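Local coordinates for chromosome segregation protein smc (Pyrococcus furiosus, PDB 3KTA) that forms the N-terminal part of an SMC ABC-type ATPase head that binds and hydrolyses ATP, in a protein thought to serve chromosome condensation and partitioning, at residues N141-Q145 with G146-K150; R119-R123 with S124-D128. All coordinates share one frame; numbering follows the deposited sequence.

Contact 1 of 2, residues N141-Q145 with G146-K150. With MG (magnesium ion), chain F; AP5 (bis(adenosine)-5'-pentaphosphate), chain E.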
# COMPACT_ATOMS: atom_id res chain seq x y z
N ASN A 141 -4.17 3.78 -1.97
CA ASN A 141 -4.03 2.34 -1.74
C ASN A 141 -2.60 1.93 -1.46
O ASN A 141 -2.33 0.78 -1.12
CB ASN A 141 -4.57 1.54 -2.93
CG ASN A 141 -3.91 1.92 -4.24
OD1 ASN A 141 -4.00 3.07 -4.66
ND2 ASN A 141 -3.24 0.96 -4.89
N ILE A 142 -1.68 2.86 -1.65
CA ILE A 142 -0.28 2.59 -1.35
C ILE A 142 0.07 3.33 -0.07
O ILE A 142 0.00 4.55 -0.02
CB ILE A 142 0.64 2.94 -2.55
CG1 ILE A 142 0.42 1.93 -3.69
CG2 ILE A 142 2.11 2.95 -2.13
CD1 ILE A 142 1.22 2.23 -4.95
N VAL A 143 0.38 2.60 1.00
CA VAL A 143 0.67 3.23 2.28
C VAL A 143 2.10 2.92 2.69
O VAL A 143 2.40 1.82 3.18
CB VAL A 143 -0.31 2.78 3.39
CG1 VAL A 143 -0.02 3.54 4.69
CG2 VAL A 143 -1.77 2.99 2.95
N LEU A 144 2.99 3.89 2.48
CA LEU A 144 4.42 3.67 2.71
C LEU A 144 4.73 3.67 4.21
O LEU A 144 3.89 4.07 5.03
CB LEU A 144 5.25 4.74 1.99
CG LEU A 144 4.98 4.85 0.48
CD1 LEU A 144 5.73 6.03 -0.09
CD2 LEU A 144 5.35 3.54 -0.24
N GLN A 145 5.92 3.21 4.55
CA GLN A 145 6.28 3.07 5.96
C GLN A 145 6.12 4.39 6.71
O GLN A 145 6.57 5.44 6.25
CB GLN A 145 7.71 2.55 6.07
CG GLN A 145 8.10 2.21 7.52
CD GLN A 145 9.33 1.32 7.59
OE1 GLN A 145 9.86 0.90 6.57
NE2 GLN A 145 9.79 1.05 8.81
N GLY A 146 5.44 4.32 7.85
CA GLY A 146 5.23 5.49 8.68
C GLY A 146 4.16 6.46 8.20
O GLY A 146 3.99 7.53 8.80
N ASP A 147 3.41 6.09 7.17
CA ASP A 147 2.51 7.04 6.52
C ASP A 147 1.02 6.68 6.64
O ASP A 147 0.19 7.30 5.98
CB ASP A 147 2.90 7.17 5.04
CG ASP A 147 2.62 8.56 4.48
OD1 ASP A 147 2.54 9.52 5.27
OD2 ASP A 147 2.50 8.68 3.24
N ILE A 148 0.67 5.69 7.46
CA ILE A 148 -0.75 5.32 7.54
C ILE A 148 -1.63 6.49 7.98
O ILE A 148 -2.77 6.61 7.55
CB ILE A 148 -1.03 4.09 8.44
CG1 ILE A 148 -2.53 3.77 8.42
CG2 ILE A 148 -0.56 4.34 9.85
CD1 ILE A 148 -3.09 3.34 7.06
N THR A 149 -1.09 7.36 8.82
CA THR A 149 -1.90 8.46 9.33
C THR A 149 -1.98 9.63 8.36
O THR A 149 -2.56 10.66 8.69
CB THR A 149 -1.41 8.96 10.70
OG1 THR A 149 -0.06 9.42 10.60
CG2 THR A 149 -1.51 7.85 11.75
N LYS A 150 -1.43 9.49 7.15
CA LYS A 150 -1.65 10.51 6.12
C LYS A 150 -3.14 10.84 5.99
O LYS A 150 -3.53 11.97 5.71
CB LYS A 150 -1.08 10.10 4.76
CG LYS A 150 -1.74 8.88 4.11
CD LYS A 150 -1.12 8.57 2.74
CE LYS A 150 -1.43 7.13 2.30
NZ LYS A 150 -1.08 6.84 0.87
MG MG F . 11.11 -0.62 5.90
PA AP5 E . 16.63 2.94 9.24
O1A AP5 E . 17.73 2.40 10.14
O2A AP5 E . 17.15 3.91 8.22
O3A AP5 E . 15.87 1.76 8.42
PB AP5 E . 15.53 0.34 9.05
O1B AP5 E . 15.13 0.49 10.50
O2B AP5 E . 16.62 -0.67 8.80
O3B AP5 E . 14.27 0.15 8.06
PG AP5 E . 13.49 -1.21 7.99
O1G AP5 E . 13.68 -1.96 9.30
O2G AP5 E . 12.07 -0.85 7.72
O3G AP5 E . 14.28 -1.99 6.87
PD AP5 E . 13.74 -2.63 5.52
O1D AP5 E . 13.72 -4.12 5.64
O2D AP5 E . 12.46 -2.01 5.03
O3D AP5 E . 14.99 -2.24 4.57
PE AP5 E . 14.94 -1.25 3.28
O1E AP5 E . 14.06 -1.91 2.25
O2E AP5 E . 14.61 0.14 3.69
O5F AP5 E . 15.43 3.56 10.12
C5F AP5 E . 15.43 4.88 10.64
C4F AP5 E . 14.15 5.17 11.44
O4F AP5 E . 13.08 5.36 10.53
C3F AP5 E . 13.73 4.01 12.34
O3F AP5 E . 12.90 4.51 13.37
C2F AP5 E . 12.86 3.18 11.42
O2F AP5 E . 11.89 2.45 12.13
C1F AP5 E . 12.21 4.24 10.52
N9A AP5 E . 12.13 3.80 9.12
C8A AP5 E . 12.81 2.78 8.52
N7A AP5 E . 12.47 2.74 7.22
C5A AP5 E . 11.57 3.73 6.97
C6A AP5 E . 10.90 4.13 5.83
N6A AP5 E . 10.98 3.40 4.71
N1A AP5 E . 10.03 5.19 5.90
C2A AP5 E . 9.84 5.86 7.09
N3A AP5 E . 10.50 5.47 8.23
C4A AP5 E . 11.36 4.41 8.17
O5J AP5 E . 16.47 -1.44 2.81
C5J AP5 E . 17.51 -0.66 3.38
C4J AP5 E . 18.81 -1.17 2.78
O4J AP5 E . 18.79 -0.95 1.38
C3J AP5 E . 20.01 -0.40 3.34
O3J AP5 E . 21.01 -1.32 3.70
C2J AP5 E . 20.45 0.41 2.15
O2J AP5 E . 21.83 0.75 2.19
C1J AP5 E . 20.07 -0.49 0.99
N9B AP5 E . 20.06 0.27 -0.26
C8B AP5 E . 19.25 1.31 -0.65
N7B AP5 E . 19.64 1.71 -1.88
C5B AP5 E . 20.69 0.95 -2.26
C6B AP5 E . 21.48 0.92 -3.41
N6B AP5 E . 21.34 1.86 -4.34
N1B AP5 E . 22.49 0.00 -3.49
C2B AP5 E . 22.75 -0.89 -2.47
N3B AP5 E . 21.96 -0.86 -1.34
C4B AP5 E . 20.96 0.05 -1.25
O HOH W 1 2.06 6.59 1.66
O HOH W 2 12.55 0.89 5.25
O HOH W 3 9.65 -2.05 6.35
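The carboxamide of Q145, whose side chain leaves the backbone just before G146, spreads over one face of an adenine of bis(adenosine)-5'-pentaphosphate. The two planes are about 20° apart, and Q145 CD sits 3.3 Å from AP5 C5A. At the amide's rim, OE1 binds the magnesium ion at 2.1 Å, while NE2 donates to AP5 O2G over 3.2 Å. These two bonds fix which way round the amide is turned. CG is anti to the backbone N (chi1 -173°), and the extended chain beyond it carries the amide to the metal, whose shell S40, two phosphate oxygens and two waters complete. Q145 is thus the glutamine of the Q-loop familiar from ABC ATPases, here with its amide laid flat over an adenine, an arrangement consistent with a second nucleotide site for adenylate kinase activity. Behind it the chain reverses in a type II turn, with positive-phi G146 at its third position, closed by D147 N to L144 O at 3.0 Å. V143 CG1 presses tightly on I148 CA, 3.4 Å away. K150 reaches back, and its NZ meets I142 O at 2.7 Å, with a C=O...N angle of 153°. A methionine in its place would probably leave I142 O without its amino donor. One water takes the N-H of L144 and a weak bond from K150 NZ, and donates a hydrogen bond to D147 OD2, 2.7 Å away.

Contact 2 of 2, residues R119-R123 with S124-D128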
# COMPACT_ATOMS: atom_id res chain seq x y z
N ARG A 119 7.18 -4.18 -25.83
CA ARG A 119 7.43 -3.13 -26.82
C ARG A 119 7.80 -1.83 -26.12
O ARG A 119 7.21 -1.49 -25.10
CB ARG A 119 6.20 -2.94 -27.72
CG ARG A 119 5.91 -4.19 -28.54
CD ARG A 119 4.43 -4.43 -28.79
NE ARG A 119 4.12 -5.75 -29.37
CZ ARG A 119 4.93 -6.82 -29.35
NH1 ARG A 119 6.12 -6.78 -28.77
NH2 ARG A 119 4.53 -7.96 -29.91
N ARG A 120 8.79 -1.10 -26.65
CA ARG A 120 9.15 0.19 -26.06
C ARG A 120 7.94 1.13 -25.97
O ARG A 120 7.09 1.17 -26.86
CB ARG A 120 10.31 0.85 -26.83
CG ARG A 120 11.67 0.15 -26.63
CD ARG A 120 12.13 0.23 -25.18
NE ARG A 120 12.35 1.62 -24.79
CZ ARG A 120 13.45 2.31 -25.07
NH1 ARG A 120 14.46 1.74 -25.72
NH2 ARG A 120 13.54 3.58 -24.68
N ALA A 121 7.85 1.87 -24.86
CA ALA A 121 6.71 2.73 -24.58
C ALA A 121 7.22 4.02 -23.96
O ALA A 121 8.34 4.07 -23.48
CB ALA A 121 5.76 2.02 -23.60
N THR A 122 6.39 5.06 -23.95
CA THR A 122 6.76 6.30 -23.26
C THR A 122 6.19 6.31 -21.85
O THR A 122 5.29 5.52 -21.54
CB THR A 122 6.18 7.53 -23.97
OG1 THR A 122 4.75 7.46 -23.91
CG2 THR A 122 6.62 7.56 -25.42
N ARG A 123 6.68 7.21 -21.01
CA ARG A 123 6.14 7.30 -19.66
C ARG A 123 4.64 7.60 -19.68
O ARG A 123 3.86 6.95 -18.99
CB ARG A 123 6.87 8.34 -18.81
CG ARG A 123 6.30 8.42 -17.40
CD ARG A 123 7.06 9.36 -16.48
NE ARG A 123 6.51 9.28 -15.13
CZ ARG A 123 5.49 10.02 -14.69
NH1 ARG A 123 5.06 9.86 -13.44
NH2 ARG A 123 4.91 10.91 -15.49
N SER A 124 4.23 8.58 -20.47
CA SER A 124 2.83 8.98 -20.48
C SER A 124 1.94 7.85 -20.95
O SER A 124 0.82 7.70 -20.50
CB SER A 124 2.61 10.22 -21.36
OG SER A 124 2.80 9.91 -22.73
N GLU A 125 2.46 7.04 -21.87
CA GLU A 125 1.72 5.89 -22.37
C GLU A 125 1.45 4.93 -21.22
O GLU A 125 0.33 4.44 -21.06
CB GLU A 125 2.49 5.23 -23.52
CG GLU A 125 1.97 3.89 -24.02
CD GLU A 125 2.77 3.39 -25.20
OE1 GLU A 125 3.90 3.89 -25.43
OE2 GLU A 125 2.28 2.48 -25.91
N ILE A 126 2.48 4.69 -20.41
CA ILE A 126 2.37 3.82 -19.23
C ILE A 126 1.39 4.40 -18.21
O ILE A 126 0.52 3.70 -17.70
CB ILE A 126 3.75 3.61 -18.55
CG1 ILE A 126 4.73 2.87 -19.48
CG2 ILE A 126 3.60 2.88 -17.19
CD1 ILE A 126 4.18 1.58 -20.04
N LEU A 127 1.55 5.68 -17.90
CA LEU A 127 0.68 6.33 -16.92
C LEU A 127 -0.77 6.26 -17.35
O LEU A 127 -1.66 6.02 -16.54
CB LEU A 127 1.09 7.78 -16.72
CG LEU A 127 2.45 8.11 -16.12
CD1 LEU A 127 2.35 9.44 -15.40
CD2 LEU A 127 2.94 7.01 -15.18
N ASP A 128 -1.02 6.46 -18.64
CA ASP A 128 -2.40 6.44 -19.11
C ASP A 128 -3.05 5.07 -18.98
O ASP A 128 -4.21 4.97 -18.58
CB ASP A 128 -2.51 6.99 -20.54
CG ASP A 128 -2.23 8.49 -20.61
OD1 ASP A 128 -2.20 9.16 -19.55
OD2 ASP A 128 -2.04 9.01 -21.73
O HOH W 4 4.14 0.72 -26.76
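R120 and E125 meet through a water, which donates from one side to R120 O and from the other to E125 OE2 at 2.7 Å. The guanidinium of R120 turns elsewhere, to a cation-pi contact with W115. At A121 the methyl lies between two helix side chains: CB is 3.2 Å from E125 OE1 and 3.9 Å from I126 CD1. T122 is the N-cap. Its OG1, placed between the backbone N and the carbonyl carbon (chi1 64°), accepts from E125 N over 3.1 Å. In return T122 N donates to E125 OE1 at 3.1 Å, meeting the anti side of that oxygen, 21° out of the carboxylate plane. This reciprocal pair is a capping box, and with the water it gives each carboxylate oxygen of E125 a partner. T122 O then receives I126 N, beginning the helical ladder that R123 O continues with L127 N at 2.9 Å. The R123 chain runs extended, and one face of its guanidinium rests on L127, with NH2 only 3.0 Å from L127 CD1. The polar end is held by G51, whose O accepts from NH1. Helix 123-132 leaves strand 119-121 at nearly a right angle, 93° between the short segments. A121 pairs with Y114 on neighbouring strand 112-116, and I126 packs on Y114 and L116 of the same strand.

Along the chain contact 2 comes first, and contact 1 opens only after helix 123-132 has ended and the next strand, 142-143, begins. Their centres are 27 Å apart on opposite sides of the chain's centre, with nearest atoms about 11 Å away and no touch. Both belong to the SMC N-terminal domain, one part of the ATPase head. Contact 2 lies at the surface, where the last strand of the antiparallel sheet hands over to a helix. Contact 1 lies at the nucleotide site, and its strand pairs in parallel with one from the partner chain. The intervening piece therefore leads from the edge of the sheet to the nucleotide and magnesium site at the interface with the other chain, in line with a head built from both termini.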